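Local coordinates for protein putative agmatinase (Clostridium difficile, PDB 3LHL) that probably hydrolyses agmatine to putrescine and urea, as a manganese-dependent enzyme of the arginase family, at residues G181-V189 against I230-I239; L74-V85 against L99-E110. All coordinates share one frame; numbering follows the deposited sequence.

Both contacts pair neighbouring helices that flank the eight-stranded parallel sheet of the arginase fold, and in each pair the two helices run roughly parallel, at 21° in contact 1 and 36° in contact 2. Contact 2 (74-85 with 99-110) is the more buried and has the closer axes, 7.8 Å against 9.9 Å; small residues allow that approach, and one direct hydrogen bond joins its segments. Contact 1 (181-189 with 230-239) is partly buried, rests on branched aliphatic side chains round a phenylalanine, and has only waters for polar bridges. They share no helix but lie on the same sheet, contact 1 against strands 115-120 and 153-158, contact 2 against 90-95 and 10-15.

Contact 1: G181-V189 against I230-I239; sequences GIDTFENIV and IFKIIKNSNI
F185 pushes its ring into a cluster of isoleucines on the helix that includes I230, and this apolar packing carries most of the contact. CG lies anti to the backbone N of F185 (chi1 -167°), which brings the CD2-CE2 side of the ring to the other helix. There CE2 meets CB of I230 at 3.7 Å, CD2 meets CG2 of I233 at 3.9 Å, both obliquely, and CG1 of I234 lies at the ring edge, in its plane. One turn on, V189 of the same helix lays CG2 over the centre of the ring, 3.4 Å above its plane, and the same methyl reaches CG2 of I233. The branched I233 thus fits between F185 and V189, its CG2 also 3.7 Å from CA of E186, while its CD1 lies against CB of E186. CG2 of I239 packs on the carbonyl O of V189 at 3.5 Å.

Polar links between the segments pass through water. One water donates to the carbonyl O of V189 and accepts from N of N238, at 2.8 Å from that nitrogen; another donates to OE2 of the solvent-facing E186 and receives a weak bond from ND2 of N236. Within the 230-239 segment, OG of S237 donates to O of I234 at 2.9 Å, and N of S237 reaches the same oxygen from the same face of the carbonyl, so the serine hydroxyl doubles the grip on that oxygen.

On the sheet side, F185 makes edge-to-face pairs with F120 and F156, and I230 also touches F120. I234 packs separately on I273 of helix 258-278. The two helices therefore lie side by side against the parallel sheet, held by shape and hydrophobic burial, while the two bridging waters link polar groups beside the apolar core.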
loop_
_atom_site.group_PDB
_atom_site.type_symbol
_atom_site.label_atom_id
_atom_site.label_comp_id
_atom_site.label_asym_id
_atom_site.label_seq_id
_atom_site.Cartn_x
_atom_site.Cartn_y
_atom_site.Cartn_z
ATOM N N GLY A 181 -4.250 -7.170 -14.901
ATOM C CA GLY A 181 -4.705 -5.827 -15.209
ATOM C C GLY A 181 -5.431 -5.137 -14.070
ATOM O O GLY A 181 -5.610 -5.713 -12.995
ATOM N N ILE A 182 -5.848 -3.898 -14.314
ATOM C CA ILE A 182 -6.562 -3.101 -13.319
ATOM C C ILE A 182 -7.799 -2.443 -13.940
ATOM O O ILE A 182 -8.380 -1.525 -13.363
ATOM C CB ILE A 182 -5.654 -1.987 -12.755
ATOM C CG1 ILE A 182 -5.200 -1.075 -13.897
ATOM C CG2 ILE A 182 -4.430 -2.600 -12.068
ATOM C CD1 ILE A 182 -4.338 0.068 -13.458
ATOM N N ASP A 183 -8.196 -2.927 -15.111
ATOM C CA ASP A 183 -9.337 -2.374 -15.839
ATOM C C ASP A 183 -10.683 -2.393 -15.118
ATOM O O ASP A 183 -11.531 -1.539 -15.371
ATOM C CB ASP A 183 -9.475 -3.082 -17.188
ATOM C CG ASP A 183 -8.238 -2.923 -18.055
ATOM O OD1 ASP A 183 -7.842 -1.767 -18.318
ATOM O OD2 ASP A 183 -7.660 -3.951 -18.474
ATOM N N THR A 184 -10.881 -3.356 -14.221
ATOM C CA THR A 184 -12.137 -3.459 -13.495
ATOM C C THR A 184 -12.204 -2.578 -12.248
ATOM O O THR A 184 -13.238 -2.533 -11.576
ATOM C CB THR A 184 -12.409 -4.911 -13.054
ATOM O OG1 THR A 184 -11.413 -5.316 -12.107
ATOM C CG2 THR A 184 -12.376 -5.852 -14.251
ATOM N N PHE A 185 -11.120 -1.870 -11.943
ATOM C CA PHE A 185 -11.079 -1.029 -10.743
ATOM C C PHE A 185 -12.238 -0.045 -10.587
ATOM O O PHE A 185 -12.813 0.066 -9.504
ATOM C CB PHE A 185 -9.759 -0.261 -10.655
ATOM C CG PHE A 185 -9.517 0.368 -9.301
ATOM C CD1 PHE A 185 -9.475 -0.423 -8.147
ATOM C CD2 PHE A 185 -9.362 1.749 -9.172
ATOM C CE1 PHE A 185 -9.284 0.155 -6.882
ATOM C CE2 PHE A 185 -9.171 2.338 -7.916
ATOM C CZ PHE A 185 -9.133 1.538 -6.765
ATOM N N GLU A 186 -12.580 0.672 -11.653
ATOM C CA GLU A 186 -13.674 1.638 -11.577
ATOM C C GLU A 186 -14.983 0.955 -11.197
ATOM O O GLU A 186 -15.749 1.481 -10.389
ATOM C CB GLU A 186 -13.835 2.385 -12.901
ATOM C CG GLU A 186 -14.926 3.461 -12.883
ATOM C CD GLU A 186 -14.865 4.377 -14.097
ATOM O OE1 GLU A 186 -14.289 3.968 -15.126
ATOM O OE2 GLU A 186 -15.401 5.504 -14.030
ATOM N N ASN A 187 -15.232 -0.219 -11.770
ATOM C CA ASN A 187 -16.445 -0.957 -11.456
ATOM C C ASN A 187 -16.471 -1.371 -9.986
ATOM O O ASN A 187 -17.492 -1.227 -9.317
ATOM C CB ASN A 187 -16.574 -2.204 -12.341
ATOM C CG ASN A 187 -17.172 -1.895 -13.699
ATOM O OD1 ASN A 187 -17.851 -0.888 -13.869
ATOM N ND2 ASN A 187 -16.940 -2.771 -14.664
ATOM N N ILE A 188 -15.346 -1.885 -9.491
ATOM C CA ILE A 188 -15.252 -2.318 -8.101
ATOM C C ILE A 188 -15.446 -1.158 -7.139
ATOM O O ILE A 188 -16.152 -1.287 -6.142
ATOM C CB ILE A 188 -13.885 -2.997 -7.812
ATOM C CG1 ILE A 188 -13.811 -4.334 -8.556
ATOM C CG2 ILE A 188 -13.701 -3.223 -6.304
ATOM C CD1 ILE A 188 -14.959 -5.284 -8.233
ATOM N N VAL A 189 -14.831 -0.023 -7.447
ATOM C CA VAL A 189 -14.937 1.157 -6.595
ATOM C C VAL A 189 -16.372 1.681 -6.493
ATOM O O VAL A 189 -16.830 2.031 -5.409
ATOM C CB VAL A 189 -14.005 2.278 -7.097
ATOM C CG1 VAL A 189 -14.211 3.532 -6.275
ATOM C CG2 VAL A 189 -12.549 1.821 -6.989
ATOM N N ILE A 230 -6.168 5.213 -11.504
ATOM C CA ILE A 230 -6.843 4.800 -10.279
ATOM C C ILE A 230 -7.017 5.994 -9.349
ATOM O O ILE A 230 -7.933 6.023 -8.528
ATOM C CB ILE A 230 -6.083 3.682 -9.520
ATOM C CG1 ILE A 230 -4.811 4.237 -8.873
ATOM C CG2 ILE A 230 -5.743 2.555 -10.473
ATOM C CD1 ILE A 230 -4.266 3.350 -7.770
ATOM N N PHE A 231 -6.141 6.987 -9.480
ATOM C CA PHE A 231 -6.252 8.164 -8.629
ATOM C C PHE A 231 -7.493 8.966 -9.009
ATOM O O PHE A 231 -8.203 9.480 -8.141
ATOM C CB PHE A 231 -4.998 9.030 -8.751
ATOM C CG PHE A 231 -3.739 8.316 -8.355
ATOM C CD1 PHE A 231 -3.722 7.477 -7.241
ATOM C CD2 PHE A 231 -2.568 8.484 -9.091
ATOM C CE1 PHE A 231 -2.560 6.813 -6.867
ATOM C CE2 PHE A 231 -1.401 7.826 -8.725
ATOM C CZ PHE A 231 -1.396 6.986 -7.608
ATOM N N LYS A 232 -7.760 9.054 -10.307
ATOM C CA LYS A 232 -8.920 9.784 -10.792
ATOM C C LYS A 232 -10.191 9.044 -10.370
ATOM O O LYS A 232 -11.164 9.654 -9.926
ATOM C CB LYS A 232 -8.862 9.907 -12.319
ATOM C CG LYS A 232 -9.832 10.925 -12.897
ATOM C CD LYS A 232 -9.736 10.981 -14.415
ATOM C CE LYS A 232 -11.014 10.464 -15.069
ATOM N NZ LYS A 232 -11.336 9.055 -14.688
ATOM N N ILE A 233 -10.164 7.723 -10.511
ATOM C CA ILE A 233 -11.295 6.871 -10.156
ATOM C C ILE A 233 -11.644 6.986 -8.672
ATOM O O ILE A 233 -12.819 7.026 -8.298
ATOM C CB ILE A 233 -10.979 5.405 -10.505
ATOM C CG1 ILE A 233 -10.869 5.267 -12.028
ATOM C CG2 ILE A 233 -12.040 4.483 -9.923
ATOM C CD1 ILE A 233 -10.275 3.964 -12.494
ATOM N N ILE A 234 -10.623 7.035 -7.825
ATOM C CA ILE A 234 -10.857 7.165 -6.400
ATOM C C ILE A 234 -11.382 8.567 -6.104
ATOM O O ILE A 234 -12.311 8.734 -5.317
ATOM C CB ILE A 234 -9.562 6.911 -5.592
ATOM C CG1 ILE A 234 -9.264 5.411 -5.567
ATOM C CG2 ILE A 234 -9.697 7.468 -4.179
ATOM C CD1 ILE A 234 -7.991 5.059 -4.856
ATOM N N LYS A 235 -10.786 9.571 -6.742
ATOM C CA LYS A 235 -11.209 10.948 -6.532
ATOM C C LYS A 235 -12.681 11.169 -6.870
ATOM O O LYS A 235 -13.375 11.892 -6.160
ATOM C CB LYS A 235 -10.358 11.913 -7.365
ATOM C CG LYS A 235 -10.858 13.354 -7.323
ATOM C CD LYS A 235 -9.938 14.290 -8.084
ATOM C CE LYS A 235 -10.444 15.727 -8.054
ATOM N NZ LYS A 235 -11.725 15.898 -8.808
ATOM N N ASN A 236 -13.152 10.554 -7.952
ATOM C CA ASN A 236 -14.540 10.720 -8.369
ATOM C C ASN A 236 -15.503 9.724 -7.725
ATOM O O ASN A 236 -16.705 9.771 -7.981
ATOM C CB ASN A 236 -14.662 10.608 -9.897
ATOM C CG ASN A 236 -13.876 11.682 -10.633
ATOM O OD1 ASN A 236 -13.823 12.832 -10.201
ATOM N ND2 ASN A 236 -13.277 11.314 -11.758
ATOM N N SER A 237 -14.990 8.825 -6.894
ATOM C CA SER A 237 -15.850 7.832 -6.262
ATOM C C SER A 237 -16.337 8.269 -4.888
ATOM O O SER A 237 -16.050 9.374 -4.433
ATOM C CB SER A 237 -15.108 6.509 -6.105
ATOM O OG SER A 237 -14.246 6.549 -4.979
ATOM N N ASN A 238 -17.077 7.384 -4.232
ATOM C CA ASN A 238 -17.580 7.668 -2.902
ATOM C C ASN A 238 -17.101 6.620 -1.906
ATOM O O ASN A 238 -17.877 6.146 -1.072
ATOM C CB ASN A 238 -19.109 7.725 -2.898
ATOM C CG ASN A 238 -19.668 8.177 -1.557
ATOM O OD1 ASN A 238 -19.203 9.158 -0.980
ATOM N ND2 ASN A 238 -20.673 7.466 -1.059
ATOM N N ILE A 239 -15.830 6.236 -2.000
ATOM C CA ILE A 239 -15.294 5.263 -1.057
ATOM C C ILE A 239 -14.567 6.034 0.035
ATOM O O ILE A 239 -14.040 7.121 -0.206
ATOM C CB ILE A 239 -14.308 4.260 -1.713
ATOM C CG1 ILE A 239 -13.077 4.986 -2.248
ATOM C CG2 ILE A 239 -15.003 3.493 -2.816
ATOM C CD1 ILE A 239 -11.975 4.043 -2.689
HETATM O O HOH W 1 -14.061 8.042 -12.686
HETATM O O HOH W 2 -17.659 4.719 -4.802
#

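Contact 2: L74-V85 against L99-E110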
loop_
_atom_site.group_PDB
_atom_site.type_symbol
_atom_site.label_atom_id
_atom_site.label_comp_id
_atom_site.label_asym_id
_atom_site.label_seq_id
_atom_site.Cartn_x
_atom_site.Cartn_y
_atom_site.Cartn_z
ATOM N N LEU A 74 6.379 -5.689 14.258
ATOM C CA LEU A 74 4.956 -5.647 13.950
ATOM C C LEU A 74 4.159 -4.973 15.063
ATOM O O LEU A 74 3.268 -4.169 14.791
ATOM C CB LEU A 74 4.424 -7.057 13.701
ATOM C CG LEU A 74 5.080 -7.799 12.533
ATOM C CD1 LEU A 74 4.323 -9.088 12.262
ATOM C CD2 LEU A 74 5.087 -6.913 11.284
ATOM N N LYS A 75 4.481 -5.299 16.312
ATOM C CA LYS A 75 3.789 -4.702 17.452
ATOM C C LYS A 75 3.987 -3.191 17.480
ATOM O O LYS A 75 3.067 -2.444 17.809
ATOM C CB LYS A 75 4.289 -5.313 18.767
ATOM C CG LYS A 75 3.889 -6.769 18.942
ATOM C CD LYS A 75 4.430 -7.361 20.236
ATOM C CE LYS A 75 4.016 -8.822 20.386
ATOM N NZ LYS A 75 4.633 -9.448 21.586
ATOM N N GLU A 76 5.187 -2.749 17.124
ATOM C CA GLU A 76 5.507 -1.329 17.109
ATOM C C GLU A 76 4.723 -0.609 16.011
ATOM O O GLU A 76 4.233 0.503 16.221
ATOM C CB GLU A 76 7.017 -1.141 16.915
ATOM C CG GLU A 76 7.827 -1.817 18.013
ATOM C CD GLU A 76 9.312 -1.903 17.716
ATOM O OE1 GLU A 76 9.679 -2.195 16.556
ATOM O OE2 GLU A 76 10.113 -1.700 18.652
ATOM N N ILE A 77 4.598 -1.239 14.845
ATOM C CA ILE A 77 3.850 -0.631 13.750
ATOM C C ILE A 77 2.399 -0.526 14.197
ATOM O O ILE A 77 1.747 0.499 14.004
ATOM C CB ILE A 77 3.910 -1.485 12.467
ATOM C CG1 ILE A 77 5.341 -1.518 11.923
ATOM C CG2 ILE A 77 2.955 -0.918 11.426
ATOM C CD1 ILE A 77 5.554 -2.541 10.812
ATOM N N TYR A 78 1.907 -1.599 14.807
ATOM C CA TYR A 78 0.538 -1.641 15.300
ATOM C C TYR A 78 0.279 -0.465 16.231
ATOM O O TYR A 78 -0.721 0.238 16.097
ATOM C CB TYR A 78 0.285 -2.938 16.069
ATOM C CG TYR A 78 -1.134 -3.055 16.563
ATOM C CD1 TYR A 78 -2.159 -3.444 15.702
ATOM C CD2 TYR A 78 -1.462 -2.750 17.884
ATOM C CE1 TYR A 78 -3.475 -3.528 16.146
ATOM C CE2 TYR A 78 -2.775 -2.827 18.336
ATOM C CZ TYR A 78 -3.774 -3.215 17.460
ATOM O OH TYR A 78 -5.078 -3.288 17.892
ATOM N N GLN A 79 1.185 -0.265 17.180
ATOM C CA GLN A 79 1.056 0.820 18.143
ATOM C C GLN A 79 0.921 2.189 17.489
ATOM O O GLN A 79 0.001 2.939 17.808
ATOM C CB GLN A 79 2.255 0.836 19.091
ATOM C CG GLN A 79 2.273 -0.301 20.085
ATOM C CD GLN A 79 1.014 -0.345 20.926
ATOM O OE1 GLN A 79 0.127 -1.167 20.697
ATOM N NE2 GLN A 79 0.924 0.557 21.900
ATOM N N GLU A 80 1.839 2.511 16.580
ATOM C CA GLU A 80 1.818 3.805 15.903
ATOM C C GLU A 80 0.507 4.002 15.150
ATOM O O GLU A 80 -0.127 5.048 15.258
ATOM C CB GLU A 80 3.000 3.921 14.931
ATOM C CG GLU A 80 3.119 5.278 14.236
ATOM C CD GLU A 80 3.237 6.441 15.217
ATOM O OE1 GLU A 80 4.152 6.414 16.067
ATOM O OE2 GLU A 80 2.417 7.387 15.137
ATOM N N THR A 81 0.102 2.984 14.397
ATOM C CA THR A 81 -1.131 3.050 13.619
ATOM C C THR A 81 -2.333 3.248 14.535
ATOM O O THR A 81 -3.166 4.115 14.285
ATOM C CB THR A 81 -1.346 1.755 12.792
ATOM O OG1 THR A 81 -0.157 1.449 12.060
ATOM C CG2 THR A 81 -2.490 1.929 11.803
ATOM N N TYR A 82 -2.410 2.450 15.599
ATOM C CA TYR A 82 -3.525 2.528 16.540
ATOM C C TYR A 82 -3.740 3.936 17.090
ATOM O O TYR A 82 -4.865 4.437 17.118
ATOM C CB TYR A 82 -3.328 1.561 17.716
ATOM C CG TYR A 82 -4.391 1.746 18.774
ATOM C CD1 TYR A 82 -5.728 1.441 18.505
ATOM C CD2 TYR A 82 -4.085 2.329 20.003
ATOM C CE1 TYR A 82 -6.732 1.724 19.426
ATOM C CE2 TYR A 82 -5.084 2.617 20.935
ATOM C CZ TYR A 82 -6.403 2.315 20.637
ATOM O OH TYR A 82 -7.402 2.626 21.532
ATOM N N LYS A 83 -2.667 4.575 17.534
ATOM C CA LYS A 83 -2.797 5.918 18.064
ATOM C C LYS A 83 -3.381 6.865 17.012
ATOM O O LYS A 83 -4.222 7.712 17.330
ATOM C CB LYS A 83 -1.439 6.415 18.556
ATOM C CG LYS A 83 -0.903 5.599 19.718
ATOM C CD LYS A 83 0.561 5.891 19.986
ATOM C CE LYS A 83 1.118 4.926 21.021
ATOM N NZ LYS A 83 2.596 5.065 21.180
ATOM N N ILE A 84 -2.953 6.715 15.762
ATOM C CA ILE A 84 -3.464 7.570 14.693
ATOM C C ILE A 84 -4.953 7.298 14.484
ATOM O O ILE A 84 -5.761 8.225 14.399
ATOM C CB ILE A 84 -2.703 7.328 13.368
ATOM C CG1 ILE A 84 -1.228 7.719 13.542
ATOM C CG2 ILE A 84 -3.345 8.138 12.237
ATOM C CD1 ILE A 84 -0.341 7.319 12.391
ATOM N N VAL A 85 -5.315 6.022 14.413
ATOM C CA VAL A 85 -6.708 5.648 14.226
ATOM C C VAL A 85 -7.537 6.124 15.416
ATOM O O VAL A 85 -8.644 6.645 15.251
ATOM C CB VAL A 85 -6.862 4.115 14.105
ATOM C CG1 VAL A 85 -8.345 3.736 14.097
ATOM C CG2 VAL A 85 -6.160 3.617 12.840
ATOM N N LEU A 99 4.803 -6.900 4.560
ATOM C CA LEU A 99 4.316 -7.395 5.844
ATOM C C LEU A 99 3.876 -6.270 6.790
ATOM O O LEU A 99 2.982 -6.474 7.609
ATOM C CB LEU A 99 5.376 -8.270 6.522
ATOM C CG LEU A 99 4.949 -8.967 7.821
ATOM C CD1 LEU A 99 3.703 -9.820 7.596
ATOM C CD2 LEU A 99 6.096 -9.825 8.321
ATOM N N VAL A 100 4.482 -5.086 6.666
ATOM C CA VAL A 100 4.126 -3.961 7.536
ATOM C C VAL A 100 2.634 -3.637 7.472
ATOM O O VAL A 100 2.083 -3.020 8.382
ATOM C CB VAL A 100 4.915 -2.661 7.183
ATOM C CG1 VAL A 100 6.414 -2.920 7.246
ATOM C CG2 VAL A 100 4.504 -2.145 5.818
ATOM N N THR A 101 1.993 -4.054 6.387
ATOM C CA THR A 101 0.572 -3.824 6.193
ATOM C C THR A 101 -0.310 -4.607 7.179
ATOM O O THR A 101 -1.390 -4.144 7.551
ATOM C CB THR A 101 0.166 -4.199 4.747
ATOM O OG1 THR A 101 0.781 -3.283 3.832
ATOM C CG2 THR A 101 -1.348 -4.152 4.572
ATOM N N LEU A 102 0.150 -5.778 7.613
ATOM C CA LEU A 102 -0.647 -6.600 8.524
ATOM C C LEU A 102 -0.996 -5.891 9.834
ATOM O O LEU A 102 -2.174 -5.735 10.155
ATOM C CB LEU A 102 0.059 -7.936 8.798
ATOM C CG LEU A 102 -0.594 -8.926 9.771
ATOM C CD1 LEU A 102 -2.075 -9.140 9.426
ATOM C CD2 LEU A 102 0.167 -10.245 9.709
ATOM N N PRO A 103 0.015 -5.454 10.606
ATOM C CA PRO A 103 -0.292 -4.768 11.866
ATOM C C PRO A 103 -1.045 -3.458 11.654
ATOM O O PRO A 103 -1.908 -3.095 12.451
ATOM C CB PRO A 103 1.086 -4.556 12.495
ATOM C CG PRO A 103 2.008 -4.502 11.315
ATOM C CD PRO A 103 1.471 -5.610 10.437
ATOM N N ALA A 104 -0.718 -2.758 10.571
ATOM C CA ALA A 104 -1.366 -1.492 10.259
ATOM C C ALA A 104 -2.843 -1.741 10.012
ATOM O O ALA A 104 -3.708 -1.040 10.549
ATOM C CB ALA A 104 -0.729 -0.867 9.026
ATOM N N PHE A 105 -3.125 -2.749 9.192
ATOM C CA PHE A 105 -4.494 -3.102 8.874
ATOM C C PHE A 105 -5.231 -3.467 10.150
ATOM O O PHE A 105 -6.365 -3.038 10.362
ATOM C CB PHE A 105 -4.552 -4.292 7.917
ATOM C CG PHE A 105 -5.942 -4.809 7.711
ATOM C CD1 PHE A 105 -6.869 -4.066 6.981
ATOM C CD2 PHE A 105 -6.356 -5.987 8.328
ATOM C CE1 PHE A 105 -8.193 -4.488 6.878
ATOM C CE2 PHE A 105 -7.671 -6.419 8.233
ATOM C CZ PHE A 105 -8.596 -5.669 7.507
ATOM N N LYS A 106 -4.587 -4.259 11.001
ATOM C CA LYS A 106 -5.223 -4.664 12.246
ATOM C C LYS A 106 -5.655 -3.462 13.075
ATOM O O LYS A 106 -6.783 -3.415 13.565
ATOM C CB LYS A 106 -4.290 -5.561 13.065
ATOM C CG LYS A 106 -4.216 -6.992 12.538
ATOM C CD LYS A 106 -3.269 -7.854 13.356
ATOM C CE LYS A 106 -3.216 -9.270 12.809
ATOM N NZ LYS A 106 -2.314 -10.149 13.603
ATOM N N ALA A 107 -4.762 -2.489 13.220
ATOM C CA ALA A 107 -5.066 -1.295 13.995
ATOM C C ALA A 107 -6.288 -0.582 13.410
ATOM O O ALA A 107 -7.108 -0.038 14.146
ATOM C CB ALA A 107 -3.857 -0.354 14.014
ATOM N N VAL A 108 -6.405 -0.590 12.086
ATOM C CA VAL A 108 -7.532 0.056 11.427
ATOM C C VAL A 108 -8.791 -0.795 11.595
ATOM O O VAL A 108 -9.867 -0.277 11.908
ATOM C CB VAL A 108 -7.263 0.259 9.914
ATOM C CG1 VAL A 108 -8.470 0.909 9.255
ATOM C CG2 VAL A 108 -6.020 1.125 9.711
ATOM N N HIS A 109 -8.647 -2.102 11.399
ATOM C CA HIS A 109 -9.768 -3.025 11.519
ATOM C C HIS A 109 -10.365 -3.022 12.927
ATOM O O HIS A 109 -11.555 -3.272 13.099
ATOM C CB HIS A 109 -9.327 -4.441 11.127
ATOM C CG HIS A 109 -10.419 -5.462 11.223
ATOM N ND1 HIS A 109 -10.498 -6.376 12.252
ATOM C CD2 HIS A 109 -11.503 -5.683 10.441
ATOM C CE1 HIS A 109 -11.585 -7.111 12.103
ATOM N NE2 HIS A 109 -12.213 -6.711 11.012
ATOM N N GLU A 110 -9.539 -2.732 13.924
ATOM C CA GLU A 110 -9.996 -2.682 15.316
ATOM C C GLU A 110 -11.173 -1.724 15.464
ATOM O O GLU A 110 -12.106 -1.989 16.215
ATOM C CB GLU A 110 -8.860 -2.219 16.244
ATOM C CG GLU A 110 -7.658 -3.146 16.284
ATOM C CD GLU A 110 -8.003 -4.526 16.815
ATOM O OE1 GLU A 110 -8.967 -5.138 16.305
ATOM O OE2 GLU A 110 -7.310 -5.004 17.741
#
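Y78 lays its ring along the 101-110 helix as a knob among P103, K106, A107 and E110. CG stands anti to the backbone N of Y78 (chi1 -178°), which places the ring with its edge turned to the backbone of that helix: CD1 is 3.3 Å from O of P103, near the ring plane, and CE1 is 3.8 Å from CB of K106. At the far end the phenol OH donates to OE2 of E110 over 2.8 Å, using the anti lone pair of that oxygen. Tyrosine suits this place, since its ring fills the hole while its hydroxyl reaches a polar partner near the surface.

The two helices are the successive crossover helices of beta-alpha-beta units in the arginase fold, joined through the parallel strand 90-95. I77, T81, V100 and A104 all touch that strand, and the chain reaches the second helix just past the manganese ligand H98.

Alanine lets the backbones come close: CB of A107 meets both CB and CG2 of T81 at 3.5 Å, closer than carbons normally sit. The hydroxyl of T81 is turned back to O of I77, which it meets at 2.9 Å from above the carbonyl plane, leaving CG2 facing A107. Towards the other end, P103 presents its ring carbon CG to CG2 of I77 at 3.7 Å, and L74 comes across the proline at about a right angle. The I77 side chain likewise crosses V100, bringing CD1 to within 3.7 Å of its CB, while V85 and V108 meet crosswise through their CG2 methyls.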